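Local coordinates for protein beta-lactamase (PDB 6HUH) that probably hydrolyses beta-lactam antibiotics to substituted beta-amino acids, as a class D serine beta-lactamase that confers antibiotic resistance, at residues A116-Y121 and R130-N135; D123-G128 and A159-K164. One frame throughout, in Å; residues are numbered along the deposited sequence.

Contact 1. Residues A116-Y121 and R130-N135; sequences ARFQQY and RDLSGN
Leu132 and Gln119 lie alongside each other, pointing in opposite senses, where the loop that follows helix 115-124 turns back onto that same helix. The tight part of the contact is made by one methyl group. Leu132 CD1 sits over a face of the Phe118 ring, displaced toward its rim and 4.1 Å from the centroid, a CH-pi contact in which Phe118 CD2 is the nearest ring atom. With CG anti to its backbone N (chi1 -175°), Phe118 carries its ring toward the loop; the ring itself is buried, with Met60, Thr110 and Trp146 also packing on the side chain. The same methyl touches the amide of Gln119, 3.5 Å from NE2, so a single branch of Leu132 serves both an aromatic and a polar neighbour.

The other side is polar and partly open to solvent. Bent at chi2 (71°), the Gln119 chain brings NE2 to within 3.1 Å of Arg130 O, in a nearly straight bond (164° at the hydrogen) that lies in both the carbonyl and the amide planes. NE2 also bonds to Asp123 OD1, one helical turn on. A water fills the remaining corner: it donates to Gln119 OE1 at 2.7 Å and to Arg130 O, and accepts from Leu132 N at 2.8 Å. Beyond it, Asp131 OD1 takes the backbone N of Ser133 in an Asx turn. Acceptors at NE2 and a water donor at OE1 thus favour one orientation of the Gln119 amide over the flipped one, and the loop backbone is matched to the helix partly through a water.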
ATOM      1  N   ALA A 116      18.438  24.800   5.524  1.00 44.03           N
ATOM      2  CA  ALA A 116      19.307  24.702   6.701  1.00 43.90           C
ATOM      3  C   ALA A 116      19.157  23.364   7.432  1.00 47.20           C
ATOM      4  O   ALA A 116      20.174  22.718   7.708  1.00 46.92           O
ATOM      5  CB  ALA A 116      19.049  25.857   7.647  1.00 46.03           C
ATOM      6  N   ARG A 117      17.892  22.938   7.724  1.00 42.22           N
ATOM      7  CA  ARG A 117      17.578  21.664   8.393  1.00 40.18           C
ATOM      8  C   ARG A 117      17.969  20.489   7.471  1.00 41.43           C
ATOM      9  O   ARG A 117      18.564  19.517   7.937  1.00 41.22           O
ATOM     10  CB  ARG A 117      16.085  21.597   8.751  1.00 39.43           C
ATOM     11  CG  ARG A 117      15.773  21.285  10.215  1.00 49.93           C
ATOM     12  CD  ARG A 117      14.303  21.597  10.498  1.00 61.83           C
ATOM     13  NE  ARG A 117      13.742  20.848  11.630  1.00 64.09           N
ATOM     14  CZ  ARG A 117      12.441  20.777  11.905  1.00 75.89           C
ATOM     15  NH1 ARG A 117      11.557  21.393  11.130  1.00 56.96           N
ATOM     16  NH2 ARG A 117      12.015  20.085  12.952  1.00 68.36           N
ATOM     17  N   PHE A 118      17.664  20.607   6.157  1.00 34.80           N
ATOM     18  CA  PHE A 118      17.970  19.620   5.122  1.00 32.32           C
ATOM     19  C   PHE A 118      19.448  19.297   5.177  1.00 34.50           C
ATOM     20  O   PHE A 118      19.811  18.145   5.402  1.00 33.58           O
ATOM     21  CB  PHE A 118      17.556  20.171   3.738  1.00 34.42           C
ATOM     22  CG  PHE A 118      17.684  19.272   2.526  1.00 34.83           C
ATOM     23  CD1 PHE A 118      17.438  17.909   2.621  1.00 37.46           C
ATOM     24  CD2 PHE A 118      17.938  19.807   1.272  1.00 36.72           C
ATOM     25  CE1 PHE A 118      17.509  17.093   1.496  1.00 37.97           C
ATOM     26  CE2 PHE A 118      17.990  18.994   0.143  1.00 38.99           C
ATOM     27  CZ  PHE A 118      17.789  17.640   0.260  1.00 36.55           C
ATOM     28  N   GLN A 119      20.296  20.337   5.080  1.00 31.18           N
ATOM     29  CA  GLN A 119      21.748  20.231   5.176  1.00 29.75           C
ATOM     30  C   GLN A 119      22.161  19.662   6.521  1.00 31.57           C
ATOM     31  O   GLN A 119      23.035  18.825   6.527  1.00 31.69           O
ATOM     32  CB  GLN A 119      22.417  21.595   4.924  1.00 32.51           C
ATOM     33  CG  GLN A 119      23.919  21.545   4.644  1.00 39.03           C
ATOM     34  CD  GLN A 119      24.248  20.958   3.288  1.00 54.79           C
ATOM     35  OE1 GLN A 119      24.069  21.598   2.247  1.00 51.78           O
ATOM     36  NE2 GLN A 119      24.768  19.732   3.274  1.00 41.46           N
ATOM     37  N   GLN A 120      21.540  20.073   7.650  1.00 27.58           N
ATOM     38  CA  GLN A 120      21.891  19.543   8.980  1.00 27.76           C
ATOM     39  C   GLN A 120      21.715  18.026   9.034  1.00 33.53           C
ATOM     40  O   GLN A 120      22.612  17.315   9.515  1.00 33.77           O
ATOM     41  CB  GLN A 120      21.044  20.188  10.069  1.00 29.76           C
ATOM     42  CG  GLN A 120      21.473  21.584  10.457  1.00 47.59           C
ATOM     43  CD  GLN A 120      20.454  22.266  11.335  1.00 52.30           C
ATOM     44  OE1 GLN A 120      19.923  23.331  10.987  1.00 33.35           O
ATOM     45  NE2 GLN A 120      20.184  21.683  12.507  1.00 51.03           N
ATOM     46  N   TYR A 121      20.560  17.533   8.504  1.00 29.31           N
ATOM     47  CA  TYR A 121      20.217  16.121   8.428  1.00 27.56           C
ATOM     48  C   TYR A 121      21.219  15.396   7.517  1.00 33.23           C
ATOM     49  O   TYR A 121      21.830  14.444   7.979  1.00 33.96           O
ATOM     50  CB  TYR A 121      18.785  15.934   7.918  1.00 27.34           C
ATOM     51  CG  TYR A 121      17.691  16.062   8.959  1.00 29.31           C
ATOM     52  CD1 TYR A 121      17.433  15.030   9.859  1.00 30.91           C
ATOM     53  CD2 TYR A 121      16.813  17.140   8.946  1.00 30.59           C
ATOM     54  CE1 TYR A 121      16.398  15.116  10.789  1.00 30.26           C
ATOM     55  CE2 TYR A 121      15.766  17.234   9.867  1.00 32.03           C
ATOM     56  CZ  TYR A 121      15.557  16.213  10.784  1.00 35.08           C
ATOM     57  OH  TYR A 121      14.521  16.261  11.692  1.00 32.43           O
ATOM     58  N   ARG A 130      27.416  14.760   0.375  1.00 34.84           N
ATOM     59  CA  ARG A 130      26.677  15.769   1.138  1.00 34.60           C
ATOM     60  C   ARG A 130      26.425  17.097   0.336  1.00 40.72           C
ATOM     61  O   ARG A 130      25.927  18.091   0.897  1.00 39.18           O
ATOM     62  CB  ARG A 130      27.356  16.018   2.511  1.00 31.23           C
ATOM     63  CG  ARG A 130      27.715  14.742   3.279  1.00 35.07           C
ATOM     64  CD  ARG A 130      28.029  14.996   4.739  1.00 57.87           C
ATOM     65  NE  ARG A 130      29.431  15.349   4.953  1.00 78.29           N
ATOM     66  CZ  ARG A 130      29.995  15.507   6.148  1.00 95.74           C
ATOM     67  NH1 ARG A 130      29.280  15.335   7.258  1.00 72.20           N
ATOM     68  NH2 ARG A 130      31.280  15.830   6.243  1.00 89.33           N
ATOM     69  N   ASP A 131      26.716  17.081  -0.990  1.00 39.11           N
ATOM     70  CA  ASP A 131      26.530  18.260  -1.838  1.00 40.32           C
ATOM     71  C   ASP A 131      25.076  18.488  -2.224  1.00 43.82           C
ATOM     72  O   ASP A 131      24.526  17.744  -3.035  1.00 42.83           O
ATOM     73  CB  ASP A 131      27.420  18.192  -3.082  1.00 42.85           C
ATOM     74  CG  ASP A 131      27.726  19.550  -3.679  1.00 54.74           C
ATOM     75  OD1 ASP A 131      26.844  20.441  -3.617  1.00 52.98           O
ATOM     76  OD2 ASP A 131      28.854  19.730  -4.194  1.00 65.70           O
ATOM     77  N   LEU A 132      24.449  19.512  -1.642  1.00 41.23           N
ATOM     78  CA  LEU A 132      23.045  19.806  -1.953  1.00 41.35           C
ATOM     79  C   LEU A 132      22.908  21.170  -2.647  1.00 49.70           C
ATOM     80  O   LEU A 132      21.889  21.843  -2.490  1.00 50.08           O
ATOM     81  CB  LEU A 132      22.139  19.711  -0.699  1.00 40.02           C
ATOM     82  CG  LEU A 132      22.424  18.583   0.298  1.00 43.19           C
ATOM     83  CD1 LEU A 132      21.805  18.869   1.612  1.00 42.97           C
ATOM     84  CD2 LEU A 132      21.955  17.230  -0.219  1.00 45.33           C
ATOM     85  N   SER A 133      23.934  21.569  -3.423  1.00 48.15           N
ATOM     86  CA  SER A 133      23.938  22.841  -4.138  1.00 50.02           C
ATOM     87  C   SER A 133      23.062  22.812  -5.382  1.00 54.19           C
ATOM     88  O   SER A 133      22.613  23.865  -5.842  1.00 54.72           O
ATOM     89  CB  SER A 133      25.362  23.261  -4.479  1.00 56.33           C
ATOM     90  OG  SER A 133      26.006  22.308  -5.307  1.00 68.92           O
ATOM     91  N   GLY A 134      22.811  21.607  -5.888  1.00 51.20           N
ATOM     92  CA  GLY A 134      21.990  21.358  -7.069  1.00 52.00           C
ATOM     93  C   GLY A 134      22.695  21.629  -8.387  1.00 59.52           C
ATOM     94  O   GLY A 134      23.922  21.483  -8.509  1.00 58.28           O
ATOM     95  N   ASN A 135      21.894  22.029  -9.388  1.00 59.13           N
ATOM     96  CA  ASN A 135      22.343  22.338 -10.748  1.00 61.36           C
ATOM     97  C   ASN A 135      23.109  23.668 -10.771  1.00 69.11           C
ATOM     98  O   ASN A 135      22.826  24.525  -9.932  1.00 69.50           O
ATOM     99  CB  ASN A 135      21.147  22.382 -11.700  1.00 62.85           C
ATOM    100  CG  ASN A 135      20.244  21.177 -11.575  1.00 81.63           C
ATOM    101  OD1 ASN A 135      20.626  20.039 -11.873  1.00 76.66           O
ATOM    102  ND2 ASN A 135      19.040  21.402 -11.080  1.00 68.88           N
TER
HETATM  103  O   HOH W   1      25.803  21.107   0.223  1.00 38.87           O

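Contact 2. Residues D123-G128 and A159-K164; sequences DRFDYG and ARFLGK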
ATOM      1  N   ASP A 123      24.234  16.205   6.683  1.00 37.81           N
ATOM      2  CA  ASP A 123      25.524  16.214   7.385  1.00 39.79           C
ATOM      3  C   ASP A 123      25.529  15.170   8.520  1.00 44.61           C
ATOM      4  O   ASP A 123      26.428  14.324   8.535  1.00 44.63           O
ATOM      5  CB  ASP A 123      25.837  17.599   7.974  1.00 43.86           C
ATOM      6  CG  ASP A 123      26.152  18.712   6.987  1.00 60.99           C
ATOM      7  OD1 ASP A 123      25.966  18.495   5.764  1.00 60.25           O
ATOM      8  OD2 ASP A 123      26.564  19.812   7.441  1.00 72.04           O
ATOM      9  N   ARG A 124      24.514  15.208   9.445  1.00 39.83           N
ATOM     10  CA  ARG A 124      24.440  14.282  10.588  1.00 39.70           C
ATOM     11  C   ARG A 124      24.304  12.834  10.183  1.00 40.98           C
ATOM     12  O   ARG A 124      24.777  11.961  10.911  1.00 39.13           O
ATOM     13  CB  ARG A 124      23.358  14.675  11.606  1.00 41.31           C
ATOM     14  CG  ARG A 124      23.970  15.226  12.896  1.00 55.64           C
ATOM     15  CD  ARG A 124      23.055  15.146  14.108  1.00 64.98           C
ATOM     16  NE  ARG A 124      23.779  15.469  15.343  1.00 73.60           N
ATOM     17  CZ  ARG A 124      23.288  15.321  16.569  1.00 82.87           C
ATOM     18  NH1 ARG A 124      22.059  14.852  16.748  1.00 63.71           N
ATOM     19  NH2 ARG A 124      24.022  15.641  17.627  1.00 72.62           N
ATOM     20  N   PHE A 125      23.685  12.595   9.002  1.00 37.97           N
ATOM     21  CA  PHE A 125      23.498  11.291   8.358  1.00 36.66           C
ATOM     22  C   PHE A 125      24.753  10.880   7.575  1.00 42.16           C
ATOM     23  O   PHE A 125      24.850   9.717   7.169  1.00 42.47           O
ATOM     24  CB  PHE A 125      22.292  11.322   7.403  1.00 37.12           C
ATOM     25  CG  PHE A 125      20.920  11.289   8.038  1.00 38.03           C
ATOM     26  CD1 PHE A 125      20.769  11.051   9.402  1.00 41.04           C
ATOM     27  CD2 PHE A 125      19.777  11.468   7.266  1.00 38.31           C
ATOM     28  CE1 PHE A 125      19.503  11.017   9.985  1.00 41.72           C
ATOM     29  CE2 PHE A 125      18.510  11.417   7.850  1.00 40.86           C
ATOM     30  CZ  PHE A 125      18.382  11.195   9.206  1.00 39.75           C
ATOM     31  N   ASP A 126      25.701  11.838   7.343  1.00 38.40           N
ATOM     32  CA  ASP A 126      26.968  11.654   6.617  1.00 37.71           C
ATOM     33  C   ASP A 126      26.702  11.098   5.214  1.00 36.84           C
ATOM     34  O   ASP A 126      27.475  10.280   4.703  1.00 37.04           O
ATOM     35  CB  ASP A 126      27.917  10.746   7.434  1.00 40.84           C
ATOM     36  CG  ASP A 126      29.393  10.918   7.146  1.00 60.47           C
ATOM     37  OD1 ASP A 126      29.840  12.083   7.003  1.00 64.43           O
ATOM     38  OD2 ASP A 126      30.116   9.894   7.120  1.00 67.22           O
ATOM     39  N   TYR A 127      25.587  11.533   4.613  1.00 29.41           N
ATOM     40  CA  TYR A 127      25.116  11.015   3.346  1.00 28.36           C
ATOM     41  C   TYR A 127      26.003  11.364   2.141  1.00 34.42           C
ATOM     42  O   TYR A 127      25.950  12.482   1.626  1.00 35.03           O
ATOM     43  CB  TYR A 127      23.666  11.423   3.110  1.00 28.43           C
ATOM     44  CG  TYR A 127      22.947  10.556   2.099  1.00 28.15           C
ATOM     45  CD1 TYR A 127      22.365   9.341   2.475  1.00 29.04           C
ATOM     46  CD2 TYR A 127      22.830  10.954   0.768  1.00 28.00           C
ATOM     47  CE1 TYR A 127      21.702   8.537   1.547  1.00 26.84           C
ATOM     48  CE2 TYR A 127      22.169  10.155  -0.169  1.00 28.31           C
ATOM     49  CZ  TYR A 127      21.592   8.954   0.229  1.00 32.36           C
ATOM     50  OH  TYR A 127      20.939   8.173  -0.698  1.00 29.19           O
ATOM     51  N   GLY A 128      26.775  10.365   1.691  1.00 31.25           N
ATOM     52  CA  GLY A 128      27.660  10.448   0.533  1.00 31.72           C
ATOM     53  C   GLY A 128      28.555  11.672   0.491  1.00 37.06           C
ATOM     54  O   GLY A 128      29.324  11.914   1.431  1.00 35.77           O
ATOM     55  N   ALA A 159      25.570   1.535   2.137  1.00 29.36           N
ATOM     56  CA  ALA A 159      25.594   0.412   3.078  1.00 29.82           C
ATOM     57  C   ALA A 159      25.954   0.912   4.471  1.00 34.43           C
ATOM     58  O   ALA A 159      25.348   0.476   5.447  1.00 35.19           O
ATOM     59  CB  ALA A 159      26.621  -0.622   2.625  1.00 30.93           C
ATOM     60  N   ARG A 160      26.939   1.829   4.558  1.00 30.36           N
ATOM     61  CA  ARG A 160      27.387   2.443   5.797  1.00 30.49           C
ATOM     62  C   ARG A 160      26.220   3.226   6.428  1.00 34.09           C
ATOM     63  O   ARG A 160      25.895   3.006   7.606  1.00 35.11           O
ATOM     64  CB  ARG A 160      28.585   3.342   5.499  1.00 32.80           C
ATOM     65  CG  ARG A 160      29.197   4.044   6.700  1.00 51.25           C
ATOM     66  CD  ARG A 160      29.796   3.091   7.718  1.00 65.62           C
ATOM     67  NE  ARG A 160      28.978   3.084   8.928  1.00 82.12           N
ATOM     68  CZ  ARG A 160      29.303   2.463  10.053  1.00103.50           C
ATOM     69  NH1 ARG A 160      30.435   1.774  10.135  1.00 91.40           N
ATOM     70  NH2 ARG A 160      28.497   2.522  11.106  1.00 95.65           N
ATOM     71  N   PHE A 161      25.546   4.078   5.611  1.00 28.13           N
ATOM     72  CA  PHE A 161      24.374   4.868   6.006  1.00 25.64           C
ATOM     73  C   PHE A 161      23.249   3.955   6.537  1.00 27.69           C
ATOM     74  O   PHE A 161      22.785   4.171   7.654  1.00 28.62           O
ATOM     75  CB  PHE A 161      23.878   5.768   4.841  1.00 25.52           C
ATOM     76  CG  PHE A 161      22.458   6.271   5.010  1.00 25.54           C
ATOM     77  CD1 PHE A 161      22.153   7.239   5.959  1.00 29.06           C
ATOM     78  CD2 PHE A 161      21.419   5.728   4.269  1.00 25.97           C
ATOM     79  CE1 PHE A 161      20.833   7.655   6.161  1.00 29.47           C
ATOM     80  CE2 PHE A 161      20.103   6.140   4.472  1.00 28.19           C
ATOM     81  CZ  PHE A 161      19.816   7.101   5.416  1.00 26.92           C
ATOM     82  N   LEU A 162      22.840   2.940   5.727  1.00 21.43           N
ATOM     83  CA  LEU A 162      21.815   1.940   6.020  1.00 20.57           C
ATOM     84  C   LEU A 162      22.125   1.212   7.322  1.00 26.75           C
ATOM     85  O   LEU A 162      21.206   0.956   8.107  1.00 28.63           O
ATOM     86  CB  LEU A 162      21.719   0.925   4.857  1.00 19.99           C
ATOM     87  CG  LEU A 162      20.617   1.062   3.784  1.00 24.19           C
ATOM     88  CD1 LEU A 162      20.051   2.471   3.675  1.00 24.96           C
ATOM     89  CD2 LEU A 162      21.101   0.586   2.425  1.00 24.04           C
ATOM     90  N   GLY A 163      23.412   0.929   7.547  1.00 22.84           N
ATOM     91  CA  GLY A 163      23.919   0.267   8.744  1.00 24.45           C
ATOM     92  C   GLY A 163      23.747   1.080  10.012  1.00 29.52           C
ATOM     93  O   GLY A 163      23.581   0.520  11.096  1.00 29.35           O
ATOM     94  N   LYS A 164      23.790   2.415   9.884  1.00 26.31           N
ATOM     95  CA  LYS A 164      23.601   3.324  11.005  1.00 26.48           C
ATOM     96  C   LYS A 164      22.103   3.402  11.371  1.00 30.29           C
ATOM     97  O   LYS A 164      21.763   3.427  12.565  1.00 29.53           O
ATOM     98  CB  LYS A 164      24.170   4.711  10.674  1.00 27.76           C
ATOM     99  CG  LYS A 164      25.693   4.788  10.740  1.00 44.03           C
ATOM    100  CD  LYS A 164      26.205   6.223  10.498  1.00 51.19           C
ATOM    101  CE  LYS A 164      27.708   6.340  10.586  1.00 57.19           C
ATOM    102  NZ  LYS A 164      28.209   6.215  11.986  1.00 62.61           N
TER
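Phe161, projecting from helix 155-166, presents one face of its ring to Tyr127 and its rim to the backbone of Phe125. The Tyr127 pair is edge-to-face: the CD1 and CE1 side of the tyrosine comes in over the phenylalanine, with the planes at 85° and the centroids 5.2 Å apart. CD1 stands above the centre of the Phe161 ring, and the closest approach is Tyr127 CE1 to Phe161 CD2 at 3.9 Å. Phe125 meets the same ring obliquely, its CG 4.1 Å from Phe161 CE1, while Phe125 O lies at the ring edge, 3.9 Å from Phe161 CD1.

What places these groups is the end of helix 115-124. Asp126, at positive phi (56°), turns the chain between Phe125 and Tyr127 in a Schellman motif; one of its two bonds back into the last turn runs from Asp126 N to Asp123 O. With CG anti to the backbone N (chi1 -160°), the Tyr127 ring lies across that of Phe161.

In the next shell, Pro56 touches all three aromatic side chains, Leu170 packs on both phenylalanines, and Phe53 meets the ring of Tyr127. The cluster therefore joins the turn that ends helix 115-124 to helix 155-166 through buried, apolar packing, to which the hydrogen-bearing edge of Tyr127 on the pi face of Phe161 probably adds a weak electrostatic attraction.

Contacts 1 and 2 draw on successive parts of helix 115-124 and the chain that leaves it, and their segments alternate in sequence, with centres about 14 Å apart. They meet where Arg130 NH1, from the loop of contact 1, lies 3.3 Å from Asp123 O, a probable hydrogen bond at the helix end from which contact 2 develops. The same carbonyl takes Asp126 N in contact 2, so it probably serves both contacts. Their settings differ: contact 1 is partly buried and away from the annotated sites, whereas in contact 2 the side chain of Tyr127 comes to about 9 Å from that of Ser51, the predicted acyl-ester nucleophile.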